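Local coordinates for protein YrdA (Escherichia coli, PDB 3TIO) that binds zinc between its subunits and belongs to the gamma-class carbonic anhydrase family, though its own catalytic role remains uncertain, at residues H66-K70 / L94-T98. The protein carries 1 engineered substitution. Residues are numbered along the deposited sequence; the frame is centred on the assembly and turned at random.
With ZN (zinc ion), chain G.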
loop_
_atom_site.group_PDB
_atom_site.type_symbol
_atom_site.label_atom_id
_atom_site.label_comp_id
_atom_site.label_asym_id
_atom_site.label_seq_id
_atom_site.Cartn_x
_atom_site.Cartn_y
_atom_site.Cartn_z
ATOM N N HIS A 66 -11.363 2.624 5.663
ATOM C CA HIS A 66 -12.700 2.391 5.150
ATOM C C HIS A 66 -13.580 1.809 6.241
ATOM O O HIS A 66 -13.101 1.403 7.306
ATOM C CB HIS A 66 -12.683 1.454 3.939
ATOM C CG HIS A 66 -13.929 1.525 3.109
ATOM N ND1 HIS A 66 -14.418 0.451 2.400
ATOM C CD2 HIS A 66 -14.783 2.549 2.872
ATOM C CE1 HIS A 66 -15.521 0.807 1.766
ATOM N NE2 HIS A 66 -15.764 2.077 2.036
ATOM N N VAL A 67 -14.874 1.780 5.960
ATOM C CA VAL A 67 -15.873 1.276 6.888
ATOM C C VAL A 67 -16.290 -0.138 6.507
ATOM O O VAL A 67 -15.952 -0.628 5.429
ATOM C CB VAL A 67 -17.115 2.182 6.867
ATOM C CG1 VAL A 67 -16.742 3.581 7.329
ATOM C CG2 VAL A 67 -17.687 2.238 5.460
ATOM N N THR A 68 -17.020 -0.797 7.401
ATOM C CA THR A 68 -17.495 -2.144 7.134
ATOM C C THR A 68 -18.562 -2.037 6.049
ATOM O O THR A 68 -19.455 -1.191 6.124
ATOM C CB THR A 68 -18.097 -2.783 8.402
ATOM O OG1 THR A 68 -17.055 -3.007 9.360
ATOM C CG2 THR A 68 -18.764 -4.110 8.074
ATOM N N HIS A 69 -18.455 -2.894 5.041
ATOM C CA HIS A 69 -19.390 -2.886 3.921
ATOM C C HIS A 69 -20.778 -3.367 4.311
ATOM O O HIS A 69 -20.961 -4.006 5.347
ATOM C CB HIS A 69 -18.866 -3.774 2.791
ATOM C CG HIS A 69 -17.491 -3.417 2.322
ATOM N ND1 HIS A 69 -16.856 -4.095 1.305
ATOM C CD2 HIS A 69 -16.627 -2.458 2.732
ATOM C CE1 HIS A 69 -15.660 -3.569 1.105
ATOM N NE2 HIS A 69 -15.499 -2.574 1.959
ATOM N N LYS A 70 -21.756 -3.053 3.469
ATOM C CA LYS A 70 -23.125 -3.480 3.711
ATOM C C LYS A 70 -23.175 -4.969 3.397
ATOM O O LYS A 70 -22.573 -5.423 2.423
ATOM C CB LYS A 70 -24.088 -2.713 2.803
ATOM C CG LYS A 70 -24.054 -1.208 3.017
ATOM C CD LYS A 70 -24.961 -0.476 2.039
ATOM C CE LYS A 70 -26.418 -0.861 2.228
ATOM N NZ LYS A 70 -27.302 -0.096 1.308
ATOM N N LEU A 94 -7.041 0.327 7.830
ATOM C CA LEU A 94 -8.023 0.247 8.911
ATOM C C LEU A 94 -9.366 -0.021 8.258
ATOM O O LEU A 94 -9.792 0.715 7.367
ATOM C CB LEU A 94 -8.080 1.552 9.700
ATOM C CG LEU A 94 -6.781 2.002 10.371
ATOM C CD1 LEU A 94 -7.040 3.289 11.135
ATOM C CD2 LEU A 94 -6.256 0.917 11.309
ATOM N N HIS A 95 -10.043 -1.068 8.709
ATOM C CA HIS A 95 -11.306 -1.419 8.099
ATOM C C HIS A 95 -12.431 -1.729 9.073
ATOM O O HIS A 95 -12.507 -2.830 9.608
ATOM C CB HIS A 95 -11.089 -2.609 7.169
ATOM C CG HIS A 95 -12.051 -2.653 6.032
ATOM N ND1 HIS A 95 -13.252 -3.326 6.094
ATOM C CD2 HIS A 95 -12.023 -2.039 4.827
ATOM C CE1 HIS A 95 -13.925 -3.121 4.976
ATOM N NE2 HIS A 95 -13.201 -2.344 4.192
ATOM N N GLY A 96 -13.303 -0.748 9.290
ATOM C CA GLY A 96 -14.442 -0.935 10.174
ATOM C C GLY A 96 -14.126 -1.432 11.569
ATOM O O GLY A 96 -14.855 -2.256 12.125
ATOM N N CYS A 97 -13.041 -0.930 12.140
ATOM C CA CYS A 97 -12.651 -1.322 13.485
ATOM C C CYS A 97 -12.854 -0.162 14.448
ATOM O O CYS A 97 -13.302 0.920 14.054
ATOM C CB CYS A 97 -11.188 -1.763 13.502
ATOM S SG CYS A 97 -10.053 -0.564 12.779
ATOM N N THR A 98 -12.534 -0.402 15.716
ATOM C CA THR A 98 -12.659 0.615 16.750
ATOM C C THR A 98 -11.321 0.717 17.460
ATOM O O THR A 98 -10.799 -0.280 17.954
ATOM C CB THR A 98 -13.734 0.243 17.789
ATOM O OG1 THR A 98 -15.009 0.144 17.142
ATOM C CG2 THR A 98 -13.804 1.301 18.884
HETATM ZN ZN ZN G . -13.768 -1.517 2.409
#
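His-66 and His-95 point the same way from neighbouring strands and, with His-69, grip one zinc ion. His-66 binds it through ND1, at 2.1 Å from the metal, whereas His-69 and His-95 use NE2, the zinc lying 2.0 Å from NE2 of His-95. Histidine suits all three places, since an imidazole offers one ring nitrogen to the metal; in His-66 and His-95 the other nitrogen is held by a carboxylate. The side chain of His-69 crosses that of His-95 at about a right angle, with the ring planes oblique; its NE2 lies at the edge of the His-95 ring, in plane. His-90 of a neighbouring subunit also binds the metal, which therefore sits at a subunit interface.

CG of both His-66 and His-95 is anti to the backbone N (chi1 -161° and -152°), which sends the two rings out side by side from a parallel bridge. This is one face of the left-handed beta-helix built from hexapeptide repeats, where successive coils stack in register. The backbone holds the register: N of His-66 donates to O of Leu-94 (3.0 Å), and N of Gly-96 donates to O of His-66 (2.9 Å).

Gly-96 turns the chain after the strand with a positive phi, and its lack of a side chain lets OG1 of Thr-68 approach its CA to 3.4 Å. That hydroxyl is hydrogen-bonded to Asp-113, which also takes a weak bond from ND1 of His-95. NE2 of His-66 has a hydrogen bond of its own, to Asp-47, which probably helps fix the rotation of that ring; the weak Asp-113 bond steadies His-95 less firmly. Both carboxylates probably make the imidazoles stronger donors to zinc.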